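Local atomic coordinates of periplasmic binding protein (PDB entry 4PAG), a protein that probably serves as the periplasmic solute-binding component of an ABC transporter, in the family whose members capture iron complexes or vitamin B12. Residues Arg22-Ala27 with Pro41-Asn46; Pro28-Met33 with Val92-Asp97; Tyr35-Thr40 with Arg136-Glu141; Ala88-Ile93 with Ile112-Leu117. All blocks are in the same frame, centred on the assembly; numbering follows the deposited sequence.

Contact 1. Residues Arg22-Ala27 with Pro41-Asn46; sequences RIYGSA and PLIGVN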
loop_
_atom_site.group_PDB
_atom_site.type_symbol
_atom_site.label_atom_id
_atom_site.label_comp_id
_atom_site.label_asym_id
_atom_site.label_seq_id
_atom_site.Cartn_x
_atom_site.Cartn_y
_atom_site.Cartn_z
ATOM N N ARG A 22 -2.409 10.207 21.733
ATOM C CA ARG A 22 -1.445 10.757 20.773
ATOM C C ARG A 22 -0.618 9.607 20.206
ATOM O O ARG A 22 -0.015 8.851 20.959
ATOM C CB ARG A 22 -0.522 11.780 21.451
ATOM C CG ARG A 22 -1.245 12.914 22.171
ATOM C CD ARG A 22 -0.274 13.905 22.808
ATOM N NE ARG A 22 0.507 14.637 21.805
ATOM C CZ ARG A 22 0.068 15.686 21.100
ATOM N NH1 ARG A 22 -1.163 16.168 21.271
ATOM N NH2 ARG A 22 0.869 16.264 20.210
ATOM N N ILE A 23 -0.593 9.469 18.884
ATOM C CA ILE A 23 0.117 8.359 18.250
ATOM C C ILE A 23 0.811 8.860 16.991
ATOM O O ILE A 23 0.396 9.848 16.403
ATOM C CB ILE A 23 -0.850 7.188 17.935
ATOM C CG1 ILE A 23 -0.090 5.905 17.586
ATOM C CG2 ILE A 23 -1.810 7.539 16.803
ATOM C CD1 ILE A 23 -0.956 4.656 17.639
ATOM N N TYR A 24 1.883 8.187 16.603
ATOM C CA TYR A 24 2.635 8.537 15.408
ATOM C C TYR A 24 3.015 7.252 14.684
ATOM O O TYR A 24 3.465 6.292 15.308
ATOM C CB TYR A 24 3.873 9.348 15.801
ATOM C CG TYR A 24 4.889 9.567 14.703
ATOM C CD1 TYR A 24 4.628 10.416 13.633
ATOM C CD2 TYR A 24 6.128 8.930 14.744
ATOM C CE1 TYR A 24 5.569 10.611 12.626
ATOM C CE2 TYR A 24 7.071 9.124 13.751
ATOM C CZ TYR A 24 6.789 9.968 12.690
ATOM O OH TYR A 24 7.742 10.156 11.700
ATOM N N GLY A 25 2.795 7.234 13.374
ATOM C CA GLY A 25 3.231 6.133 12.528
ATOM C C GLY A 25 4.530 6.504 11.845
ATOM O O GLY A 25 4.693 7.635 11.403
ATOM N N SER A 26 5.442 5.542 11.750
ATOM C CA SER A 26 6.807 5.796 11.275
ATOM C C SER A 26 6.917 6.059 9.764
ATOM O O SER A 26 7.927 6.589 9.296
ATOM C CB SER A 26 7.703 4.613 11.651
ATOM O OG SER A 26 7.454 3.492 10.811
ATOM N N ALA A 27 5.890 5.674 9.012
ATOM C CA ALA A 27 5.904 5.775 7.561
ATOM C C ALA A 27 4.472 5.699 7.019
ATOM O O ALA A 27 3.572 5.257 7.726
ATOM C CB ALA A 27 6.747 4.658 6.978
ATOM N N PRO A 41 -6.187 10.440 17.200
ATOM C CA PRO A 41 -4.922 10.602 17.939
ATOM C C PRO A 41 -3.645 10.853 17.105
ATOM O O PRO A 41 -2.580 11.031 17.690
ATOM C CB PRO A 41 -4.802 9.289 18.698
ATOM C CG PRO A 41 -5.496 8.293 17.835
ATOM C CD PRO A 41 -6.549 9.020 17.036
ATOM N N LEU A 42 -3.727 10.873 15.776
ATOM C CA LEU A 42 -2.526 11.103 14.962
ATOM C C LEU A 42 -1.936 12.494 15.185
ATOM O O LEU A 42 -2.632 13.486 15.043
ATOM C CB LEU A 42 -2.823 10.943 13.471
ATOM C CG LEU A 42 -2.781 9.536 12.897
ATOM C CD1 LEU A 42 -3.354 9.575 11.490
ATOM C CD2 LEU A 42 -1.360 8.990 12.896
ATOM N N ILE A 43 -0.649 12.556 15.511
ATOM C CA ILE A 43 0.030 13.839 15.750
ATOM C C ILE A 43 0.536 14.500 14.471
ATOM O O ILE A 43 0.859 15.692 14.471
ATOM C CB ILE A 43 1.239 13.674 16.701
ATOM C CG1 ILE A 43 2.320 12.785 16.076
ATOM C CG2 ILE A 43 0.791 13.099 18.030
ATOM C CD1 ILE A 43 3.699 12.972 16.670
ATOM N N GLY A 44 0.613 13.721 13.393
ATOM C CA GLY A 44 1.207 14.174 12.153
ATOM C C GLY A 44 1.214 13.091 11.088
ATOM O O GLY A 44 0.896 11.927 11.366
ATOM N N VAL A 45 1.555 13.493 9.864
ATOM C CA VAL A 45 1.728 12.569 8.749
ATOM C C VAL A 45 3.223 12.523 8.385
ATOM O O VAL A 45 4.030 13.301 8.919
ATOM C CB VAL A 45 0.860 12.962 7.523
ATOM C CG1 VAL A 45 -0.619 12.812 7.847
ATOM C CG2 VAL A 45 1.154 14.380 7.052
ATOM N N ASN A 46 3.592 11.605 7.494
ATOM C CA ASN A 46 4.992 11.408 7.122
ATOM C C ASN A 46 5.373 12.193 5.872
ATOM O O ASN A 46 6.500 12.671 5.760
ATOM C CB ASN A 46 5.280 9.921 6.898
ATOM C CG ASN A 46 4.811 9.066 8.046
ATOM O OD1 ASN A 46 3.800 8.373 7.938
ATOM N ND2 ASN A 46 5.513 9.143 9.173
HETATM O O HOH W 1 1.893 9.313 11.625
#

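Contact 2. Residues Pro28-Met33 with Val92-Asp97; sequences PPISFM and VIITWD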
loop_
_atom_site.group_PDB
_atom_site.type_symbol
_atom_site.label_atom_id
_atom_site.label_comp_id
_atom_site.label_asym_id
_atom_site.label_seq_id
_atom_site.Cartn_x
_atom_site.Cartn_y
_atom_site.Cartn_z
ATOM N N PRO A 28 4.256 6.112 5.757
ATOM C CA PRO A 28 2.889 6.148 5.240
ATOM C C PRO A 28 2.087 4.833 5.335
ATOM O O PRO A 28 0.896 4.890 5.629
ATOM C CB PRO A 28 3.082 6.599 3.786
ATOM C CG PRO A 28 4.314 7.433 3.830
ATOM C CD PRO A 28 5.209 6.715 4.804
ATOM N N PRO A 29 2.720 3.657 5.116
ATOM C CA PRO A 29 1.928 2.429 5.306
ATOM C C PRO A 29 1.257 2.374 6.687
ATOM O O PRO A 29 0.119 1.899 6.823
ATOM C CB PRO A 29 2.979 1.312 5.195
ATOM C CG PRO A 29 4.107 1.908 4.434
ATOM C CD PRO A 29 4.126 3.359 4.801
ATOM N N ILE A 30 1.964 2.873 7.696
ATOM C CA ILE A 30 1.474 2.848 9.073
ATOM C C ILE A 30 0.486 3.974 9.347
ATOM O O ILE A 30 -0.587 3.745 9.905
ATOM C CB ILE A 30 2.622 2.966 10.096
ATOM C CG1 ILE A 30 3.766 1.992 9.777
ATOM C CG2 ILE A 30 2.087 2.755 11.506
ATOM C CD1 ILE A 30 3.378 0.526 9.735
ATOM N N SER A 31 0.862 5.192 8.973
ATOM C CA SER A 31 -0.007 6.346 9.137
ATOM C C SER A 31 -1.348 6.156 8.417
ATOM O O SER A 31 -2.385 6.466 8.987
ATOM C CB SER A 31 0.701 7.615 8.661
ATOM O OG SER A 31 1.857 7.817 9.464
ATOM N N PHE A 32 -1.329 5.630 7.189
ATOM C CA PHE A 32 -2.577 5.393 6.444
ATOM C C PHE A 32 -3.481 4.396 7.172
ATOM O O PHE A 32 -4.695 4.559 7.209
ATOM C CB PHE A 32 -2.287 4.886 5.019
ATOM C CG PHE A 32 -1.725 5.923 4.072
ATOM C CD1 PHE A 32 -1.312 7.179 4.498
ATOM C CD2 PHE A 32 -1.576 5.606 2.724
ATOM C CE1 PHE A 32 -0.790 8.102 3.595
ATOM C CE2 PHE A 32 -1.054 6.524 1.821
ATOM C CZ PHE A 32 -0.654 7.770 2.257
HETATM N N MSE A 33 -2.886 3.366 7.756
HETATM C CA MSE A 33 -3.634 2.328 8.472
HETATM C C MSE A 33 -4.222 2.860 9.761
HETATM O O MSE A 33 -5.370 2.555 10.111
HETATM C CB MSE A 33 -2.671 1.171 8.721
HETATM C CG MSE A 33 -3.324 0.007 9.447
HETATM SE SE MSE A 33 -2.194 -1.597 9.234
HETATM C CE MSE A 33 -0.409 -0.847 9.554
ATOM N N VAL A 92 2.820 6.545 21.918
ATOM C CA VAL A 92 3.500 5.404 21.321
ATOM C C VAL A 92 3.782 5.702 19.845
ATOM O O VAL A 92 3.074 6.500 19.223
ATOM C CB VAL A 92 2.664 4.111 21.497
ATOM C CG1 VAL A 92 1.379 4.175 20.683
ATOM C CG2 VAL A 92 3.475 2.874 21.140
ATOM N N ILE A 93 4.841 5.094 19.319
ATOM C CA ILE A 93 5.175 5.162 17.897
ATOM C C ILE A 93 5.019 3.755 17.325
ATOM O O ILE A 93 5.486 2.787 17.914
ATOM C CB ILE A 93 6.621 5.654 17.675
ATOM C CG1 ILE A 93 6.780 7.083 18.206
ATOM C CG2 ILE A 93 7.001 5.588 16.194
ATOM C CD1 ILE A 93 8.209 7.581 18.212
ATOM N N ILE A 94 4.332 3.649 16.196
ATOM C CA ILE A 94 4.167 2.390 15.510
ATOM C C ILE A 94 5.071 2.422 14.285
ATOM O O ILE A 94 4.980 3.342 13.475
ATOM C CB ILE A 94 2.709 2.173 15.058
ATOM C CG1 ILE A 94 1.722 2.360 16.222
ATOM C CG2 ILE A 94 2.555 0.797 14.442
ATOM C CD1 ILE A 94 1.900 1.397 17.377
ATOM N N THR A 95 5.943 1.427 14.152
ATOM C CA THR A 95 6.884 1.384 13.039
ATOM C C THR A 95 6.645 0.230 12.070
ATOM O O THR A 95 5.925 -0.730 12.364
ATOM C CB THR A 95 8.348 1.340 13.518
ATOM O OG1 THR A 95 8.679 0.030 13.988
ATOM C CG2 THR A 95 8.585 2.344 14.620
ATOM N N TRP A 96 7.277 0.358 10.907
ATOM C CA TRP A 96 7.214 -0.625 9.830
ATOM C C TRP A 96 8.341 -1.653 10.022
ATOM O O TRP A 96 9.513 -1.313 9.953
ATOM C CB TRP A 96 7.335 0.148 8.514
ATOM C CG TRP A 96 7.258 -0.605 7.234
ATOM C CD1 TRP A 96 7.015 -1.934 7.049
ATOM C CD2 TRP A 96 7.387 -0.034 5.932
ATOM N NE1 TRP A 96 7.013 -2.228 5.705
ATOM C CE2 TRP A 96 7.245 -1.076 5.000
ATOM C CE3 TRP A 96 7.647 1.259 5.467
ATOM C CZ2 TRP A 96 7.329 -0.864 3.623
ATOM C CZ3 TRP A 96 7.726 1.472 4.098
ATOM C CH2 TRP A 96 7.576 0.413 3.194
ATOM N N ASP A 97 7.966 -2.901 10.306
ATOM C CA ASP A 97 8.926 -3.981 10.562
ATOM C C ASP A 97 9.356 -4.614 9.244
ATOM O O ASP A 97 8.741 -5.579 8.787
ATOM C CB ASP A 97 8.293 -5.044 11.479
ATOM C CG ASP A 97 9.226 -6.210 11.788
ATOM O OD1 ASP A 97 10.395 -6.206 11.348
ATOM O OD2 ASP A 97 8.774 -7.140 12.493
#

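Contact 3. Residues Tyr35-Thr40 with Arg136-Glu141; sequences YVIDDT and RVMQKE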
loop_
_atom_site.group_PDB
_atom_site.type_symbol
_atom_site.label_atom_id
_atom_site.label_comp_id
_atom_site.label_asym_id
_atom_site.label_seq_id
_atom_site.Cartn_x
_atom_site.Cartn_y
_atom_site.Cartn_z
ATOM N N TYR A 35 -5.049 5.907 10.199
ATOM C CA TYR A 35 -6.130 6.786 9.756
ATOM C C TYR A 35 -7.473 6.051 9.709
ATOM O O TYR A 35 -8.461 6.532 10.256
ATOM C CB TYR A 35 -5.851 7.449 8.390
ATOM C CG TYR A 35 -7.085 8.172 7.942
ATOM C CD1 TYR A 35 -7.377 9.448 8.412
ATOM C CD2 TYR A 35 -8.030 7.532 7.153
ATOM C CE1 TYR A 35 -8.565 10.078 8.076
ATOM C CE2 TYR A 35 -9.214 8.146 6.816
ATOM C CZ TYR A 35 -9.479 9.419 7.271
ATOM O OH TYR A 35 -10.661 10.023 6.913
ATOM N N VAL A 36 -7.512 4.897 9.048
ATOM C CA VAL A 36 -8.783 4.199 8.856
ATOM C C VAL A 36 -9.318 3.573 10.148
ATOM O O VAL A 36 -10.506 3.334 10.250
ATOM C CB VAL A 36 -8.753 3.160 7.695
ATOM C CG1 VAL A 36 -8.661 3.876 6.351
ATOM C CG2 VAL A 36 -7.634 2.147 7.860
ATOM N N ILE A 37 -8.451 3.320 11.132
ATOM C CA ILE A 37 -8.909 2.878 12.449
ATOM C C ILE A 37 -9.475 4.086 13.209
ATOM O O ILE A 37 -10.645 4.090 13.598
ATOM C CB ILE A 37 -7.791 2.180 13.253
ATOM C CG1 ILE A 37 -7.343 0.907 12.536
ATOM C CG2 ILE A 37 -8.267 1.831 14.665
ATOM C CD1 ILE A 37 -6.055 0.328 13.079
ATOM N N ASP A 38 -8.656 5.115 13.398
ATOM C CA ASP A 38 -9.108 6.359 14.031
ATOM C C ASP A 38 -8.037 7.429 13.842
ATOM O O ASP A 38 -6.916 7.271 14.316
ATOM C CB ASP A 38 -9.372 6.132 15.528
ATOM C CG ASP A 38 -9.911 7.363 16.233
ATOM O OD1 ASP A 38 -10.364 8.319 15.568
ATOM O OD2 ASP A 38 -9.874 7.377 17.477
ATOM N N ASP A 39 -8.380 8.506 13.146
ATOM C CA ASP A 39 -7.421 9.580 12.881
ATOM C C ASP A 39 -7.241 10.530 14.065
ATOM O O ASP A 39 -6.248 11.259 14.129
ATOM C CB ASP A 39 -7.825 10.365 11.631
ATOM C CG ASP A 39 -9.143 11.086 11.787
ATOM O OD1 ASP A 39 -10.119 10.444 12.238
ATOM O OD2 ASP A 39 -9.205 12.285 11.442
ATOM N N THR A 40 -8.181 10.499 15.007
ATOM C CA THR A 40 -8.186 11.438 16.127
ATOM C C THR A 40 -6.816 11.561 16.818
ATOM O O THR A 40 -6.312 12.667 16.963
ATOM C CB THR A 40 -9.286 11.087 17.149
ATOM O OG1 THR A 40 -10.534 10.940 16.464
ATOM C CG2 THR A 40 -9.423 12.178 18.188
ATOM N N ARG A 136 -6.081 -3.330 19.656
ATOM C CA ARG A 136 -5.768 -3.524 21.078
ATOM C C ARG A 136 -4.907 -2.371 21.586
ATOM O O ARG A 136 -5.184 -1.809 22.639
ATOM C CB ARG A 136 -5.056 -4.862 21.318
ATOM C CG ARG A 136 -5.938 -6.084 21.093
ATOM C CD ARG A 136 -5.160 -7.394 21.164
ATOM N NE ARG A 136 -5.676 -8.355 20.191
ATOM C CZ ARG A 136 -4.971 -8.871 19.191
ATOM N NH1 ARG A 136 -3.696 -8.556 19.035
ATOM N NH2 ARG A 136 -5.540 -9.728 18.360
ATOM N N VAL A 137 -3.877 -2.015 20.823
ATOM C CA VAL A 137 -3.007 -0.881 21.165
ATOM C C VAL A 137 -3.806 0.411 21.376
ATOM O O VAL A 137 -3.692 1.063 22.423
ATOM C CB VAL A 137 -1.913 -0.655 20.091
ATOM C CG1 VAL A 137 -1.128 0.619 20.370
ATOM C CG2 VAL A 137 -0.967 -1.847 20.029
HETATM N N MSE A 138 -4.645 0.740 20.400
HETATM C CA MSE A 138 -5.385 1.989 20.392
HETATM C C MSE A 138 -6.698 1.954 21.169
HETATM O O MSE A 138 -7.363 2.969 21.273
HETATM C CB MSE A 138 -5.667 2.336 18.916
HETATM C CG MSE A 138 -4.405 2.634 18.107
HETATM SE SE MSE A 138 -4.794 2.963 16.197
HETATM C CE MSE A 138 -5.780 4.651 16.492
ATOM N N GLN A 139 -7.086 0.795 21.700
ATOM C CA GLN A 139 -8.409 0.596 22.314
ATOM C C GLN A 139 -9.531 0.953 21.338
ATOM O O GLN A 139 -10.501 1.618 21.710
ATOM C CB GLN A 139 -8.554 1.409 23.607
ATOM C CG GLN A 139 -7.478 1.152 24.654
ATOM C CD GLN A 139 -7.820 0.011 25.582
ATOM O OE1 GLN A 139 -8.334 -1.019 25.145
ATOM N NE2 GLN A 139 -7.539 0.183 26.874
ATOM N N LYS A 140 -9.370 0.514 20.093
ATOM C CA LYS A 140 -10.355 0.693 19.031
ATOM C C LYS A 140 -10.643 -0.691 18.440
ATOM O O LYS A 140 -10.590 -0.908 17.213
ATOM C CB LYS A 140 -9.799 1.632 17.954
ATOM C CG LYS A 140 -9.612 3.078 18.400
ATOM C CD LYS A 140 -10.921 3.787 18.728
ATOM C CE LYS A 140 -11.890 3.739 17.561
ATOM N NZ LYS A 140 -13.010 4.700 17.720
ATOM N N GLU A 141 -10.955 -1.624 19.330
ATOM C CA GLU A 141 -11.026 -3.034 18.989
ATOM C C GLU A 141 -12.172 -3.347 18.012
ATOM O O GLU A 141 -11.969 -4.066 17.038
ATOM C CB GLU A 141 -11.164 -3.902 20.252
ATOM C CG GLU A 141 -10.016 -3.781 21.252
ATOM C CD GLU A 141 -10.278 -2.778 22.378
ATOM O OE1 GLU A 141 -11.052 -1.797 22.194
ATOM O OE2 GLU A 141 -9.691 -2.971 23.462
#

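Contact 4. Residues Ala88-Ile93 with Ile112-Leu117; sequences AKPDVI and ISIPAL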
loop_
_atom_site.group_PDB
_atom_site.type_symbol
_atom_site.label_atom_id
_atom_site.label_comp_id
_atom_site.label_asym_id
_atom_site.label_seq_id
_atom_site.Cartn_x
_atom_site.Cartn_y
_atom_site.Cartn_z
ATOM N N ALA A 88 6.352 16.534 20.096
ATOM C CA ALA A 88 4.907 16.287 19.975
ATOM C C ALA A 88 4.359 15.265 20.974
ATOM O O ALA A 88 3.140 15.141 21.116
ATOM C CB ALA A 88 4.564 15.851 18.561
ATOM N N LYS A 89 5.248 14.524 21.636
ATOM C CA LYS A 89 4.861 13.627 22.733
ATOM C C LYS A 89 3.790 12.608 22.335
ATOM O O LYS A 89 2.711 12.571 22.932
ATOM C CB LYS A 89 4.359 14.435 23.945
ATOM C CG LYS A 89 5.330 15.480 24.483
ATOM C CD LYS A 89 6.325 14.890 25.473
ATOM C CE LYS A 89 7.242 15.956 26.058
ATOM N NZ LYS A 89 6.505 16.974 26.860
ATOM N N PRO A 90 4.078 11.771 21.327
ATOM C CA PRO A 90 3.141 10.678 21.111
ATOM C C PRO A 90 3.246 9.687 22.269
ATOM O O PRO A 90 4.341 9.487 22.792
ATOM C CB PRO A 90 3.637 10.047 19.812
ATOM C CG PRO A 90 5.097 10.322 19.796
ATOM C CD PRO A 90 5.285 11.647 20.490
ATOM N N ASP A 91 2.123 9.096 22.681
ATOM C CA ASP A 91 2.144 8.035 23.711
ATOM C C ASP A 91 2.899 6.799 23.219
ATOM O O ASP A 91 3.525 6.082 23.998
ATOM C CB ASP A 91 0.721 7.629 24.110
ATOM C CG ASP A 91 -0.088 8.788 24.679
ATOM O OD1 ASP A 91 0.480 9.584 25.448
ATOM O OD2 ASP A 91 -1.293 8.905 24.356
ATOM N N VAL A 92 2.820 6.545 21.918
ATOM C CA VAL A 92 3.500 5.404 21.321
ATOM C C VAL A 92 3.782 5.702 19.845
ATOM O O VAL A 92 3.074 6.500 19.223
ATOM C CB VAL A 92 2.664 4.111 21.497
ATOM C CG1 VAL A 92 1.379 4.175 20.683
ATOM C CG2 VAL A 92 3.475 2.874 21.140
ATOM N N ILE A 93 4.841 5.094 19.319
ATOM C CA ILE A 93 5.175 5.162 17.897
ATOM C C ILE A 93 5.019 3.755 17.325
ATOM O O ILE A 93 5.486 2.787 17.914
ATOM C CB ILE A 93 6.621 5.654 17.675
ATOM C CG1 ILE A 93 6.780 7.083 18.206
ATOM C CG2 ILE A 93 7.001 5.588 16.194
ATOM C CD1 ILE A 93 8.209 7.581 18.212
ATOM N N ILE A 112 15.308 8.956 20.546
ATOM C CA ILE A 112 14.034 9.599 20.883
ATOM C C ILE A 112 13.514 9.196 22.257
ATOM O O ILE A 112 12.964 10.031 22.975
ATOM C CB ILE A 112 12.952 9.270 19.818
ATOM C CG1 ILE A 112 13.277 9.964 18.495
ATOM C CG2 ILE A 112 11.559 9.675 20.280
ATOM C CD1 ILE A 112 13.456 11.464 18.600
ATOM N N SER A 113 13.658 7.919 22.604
ATOM C CA SER A 113 13.221 7.403 23.906
ATOM C C SER A 113 11.704 7.561 24.129
ATOM O O SER A 113 11.260 7.988 25.192
ATOM C CB SER A 113 14.045 8.052 25.039
ATOM O OG SER A 113 13.493 7.803 26.318
ATOM N N ILE A 114 10.928 7.227 23.098
ATOM C CA ILE A 114 9.467 7.102 23.184
ATOM C C ILE A 114 9.154 5.621 22.955
ATOM O O ILE A 114 9.793 5.000 22.112
ATOM C CB ILE A 114 8.757 7.942 22.093
ATOM C CG1 ILE A 114 8.991 9.448 22.307
ATOM C CG2 ILE A 114 7.255 7.647 22.053
ATOM C CD1 ILE A 114 8.101 10.085 23.350
ATOM N N PRO A 115 8.189 5.044 23.699
ATOM C CA PRO A 115 7.783 3.653 23.454
ATOM C C PRO A 115 7.446 3.382 21.983
ATOM O O PRO A 115 6.742 4.175 21.363
ATOM C CB PRO A 115 6.523 3.510 24.311
ATOM C CG PRO A 115 6.745 4.455 25.440
ATOM C CD PRO A 115 7.455 5.630 24.836
ATOM N N ALA A 116 7.941 2.279 21.427
ATOM C CA ALA A 116 7.684 1.987 20.017
ATOM C C ALA A 116 7.436 0.506 19.745
ATOM O O ALA A 116 8.132 -0.368 20.280
ATOM C CB ALA A 116 8.823 2.508 19.154
ATOM N N LEU A 117 6.426 0.244 18.917
ATOM C CA LEU A 117 6.083 -1.100 18.481
ATOM C C LEU A 117 6.338 -1.169 17.000
ATOM O O LEU A 117 6.374 -0.140 16.330
ATOM C CB LEU A 117 4.609 -1.386 18.741
ATOM C CG LEU A 117 4.101 -1.005 20.135
ATOM C CD1 LEU A 117 2.615 -1.290 20.265
ATOM C CD2 LEU A 117 4.887 -1.735 21.208
#

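Contact 1. Residues Arg22-Ala27 with Pro41-Asn46
R22 meets P41 and I43: its CA-H faces P41 O, its chain bends at chi3, and I43 CG2 lies over one face of the guanidinium, 3.8 Å from NH2. NH2 hydrogen-bonds to A88 O. At I23 the backbones bridge once, with I23 N to P41 O at 2.8 Å and I43 N to I23 O at 3.0 Å. I23 CG2 rests on P41 CG (3.9 Å) and, more loosely, on L42 CD2. Segment 41-46 returns from helix 28-37 along the border of the three-stranded parallel sheet, beside outermost strand 23-25; the two segments run 25° apart. Y24 takes I43 CD1 against its CB at 3.7 Å; I43 CG1 lies between its own backbone N and carbonyl carbon (chi1 64°), which brings it near I23 O. Y24 OH hydrogen-bonds to G72 O. At G44 the backbones no longer bond directly, and one water links them, accepting from G25 N (2.9 Å) and donating to G44 O. G25 O receives N46 ND2 at 2.8 Å in an almost straight bond (178°), the acceptor lying in the amide plane. N46 ND2 also reaches G72 O, and OD1 hydrogen-bonds to S31 OG. An alanine in place of N46 would probably leave G25 O and S31 OG without these partners and the loop less firmly held. A27, the N-cap of the next helix, has its CA 3.5 Å from N46 CG.

Contact 2. Residues Pro28-Met33 with Val92-Asp97
P29 and I30, in the first turn of helix 28-37, face I94, T95 and W96 of strand 92-96. The short axes of helix and strand come within 7.9 Å and their N-to-C directions differ by 130°, nearer antiparallel than parallel; the closest CA pair is I30 with W96. This is the helix-on-sheet layer of an alpha/beta lobe: strand 92-96 is the middle one of three parallel strands, and helix 28-37, which follows edge strand 23-25 in the chain, covers one side of it. I30 fills the interface with both of its branches. CG2, anti to the backbone N, touches I94 CG2 at 3.6 Å and sits 3.5 Å from I94 O, the two isoleucine side chains crossing at about a right angle. CD1 goes the other way along the strand, to T95 O (3.9 Å) and to the backbone CA of W96 (4.0 Å). Next to it V119 of strand 116-119 adds to the same apolar layer, and L134 of helix 127-138 packs on I94. M33, one turn on, packs on V130, F131 and L134 of that helix. CG of W96 is anti to its own backbone N (chi1 -178°). Its indole is held from outside the two segments, where NE1 hydrogen-bonds to D122 OD1 and the ring meets that of F190, and also from within them, the six-membered ring receiving the pyrrolidine of P29 over one face. This is a CH-pi contact in which P29 CG lies 3.8 Å from the ring centroid, 17° off the normal, and is offset toward CE3 and CZ3.

Contact 3. Residues Tyr35-Thr40 with Arg136-Glu141
Two helix C-termini meet here: I37, the last residue of helix 28-37, and D38 just after it lie against M138 near the end of helix 127-138 and K140 just beyond, where Q139 with its positive phi makes a Schellman motif. I37 CG2 rests on K140 CB at 3.6 Å and on the selenium of selenomethionine M138 at 4.0 Å, the I37 and K140 side chains sliding past each other in opposite directions. The M138 chain bends at chi3 (67°), bringing CE to D38 O at 3.6 Å. K140 bends at chi2 and chi3 and crosses the D38 side chain; its NZ stays 4.1 Å from D38 OD2, too far for a salt bridge. D38 OD1 accepts from T40 N above the carboxylate plane (3.1 Å), which makes an Asx turn, and also from T40 OG1 on the syn side (2.8 Å). An alanine in place of D38 would probably leave T40 N and OG1 without this acceptor, freeing the turn, and leave K140 without its nearby opposite charge. K140 is the N-cap of helix 141-163, P41 packs on M138, and F131 and L134 of helix 127-138 continue the contact along I37.

Contact 4. Residues Ala88-Ile93 with Ile112-Leu117
No aromatic ring takes part; the two ring side chains that touch are the prolines P90 and P115. D91 O stands almost equally far from CB, CG and CD of P115, with CG at 3.9 Å, while P90 offers CG to I114 CG2 at 4.1 Å, the two side chains crossing at about a right angle. I114 reaches across to P90 and I93. Its CG2, anti to the backbone N, lies 3.5 Å from P90 O and 3.9 Å from I93 CG1, and its CB is met by I93 CD1. The contact joins the start of strand 92-96 to the start of strand 116-119, the two parallel neighbours of a beta-alpha-beta unit with helix 99-112 between them. The pairing starts at I93, bridged to A116: I93 N donates to P115 O at 2.9 Å, and I93 O accepts from L117 N at 2.9 Å. A116 CA-H also approaches I93 O. Side chains sort onto two faces. I93 and A116 share one, with CB atoms 4.1 Å apart, and there I85 of helix 82-88 packs on I93. V92 and L117 are on the other: V92 CG2, anti to its backbone N, touches L117 CG at 4.1 Å and sits close to P115 O, with Y133 and V137 of helix 127-138 against L117. Ahead of the strand, D91 OD2 takes the backbone N-H groups of T21 and R22, and I112, at the end of helix 99-112, brings CG2 toward I93 CD1.

How the contacts relate
The four contacts cluster in one alpha/beta lobe, centres 8 to 16 Å apart. Contacts 1, 2 and 4 meet on the three-stranded sheet through probable hydrogen bonds: S26 N to I94 O (2.8 Å) ties contact 1 to contact 2, T95 N to L117 O (2.7 Å) contact 2 to contact 4, and R22 O to D91 N (2.8 Å) contact 1 to contact 4. Contacts 2 and 3 share helix 28-37. Contact 3 touches contact 1 through I23 CD1 and M138 CG (4.0 Å) and contact 4 through V137 CG2 and L117 CD1 (3.6 Å). None of these segments holds the bound histidine; its pocket includes N55, Y321 and L260, which ends a strand of the four-stranded sheet.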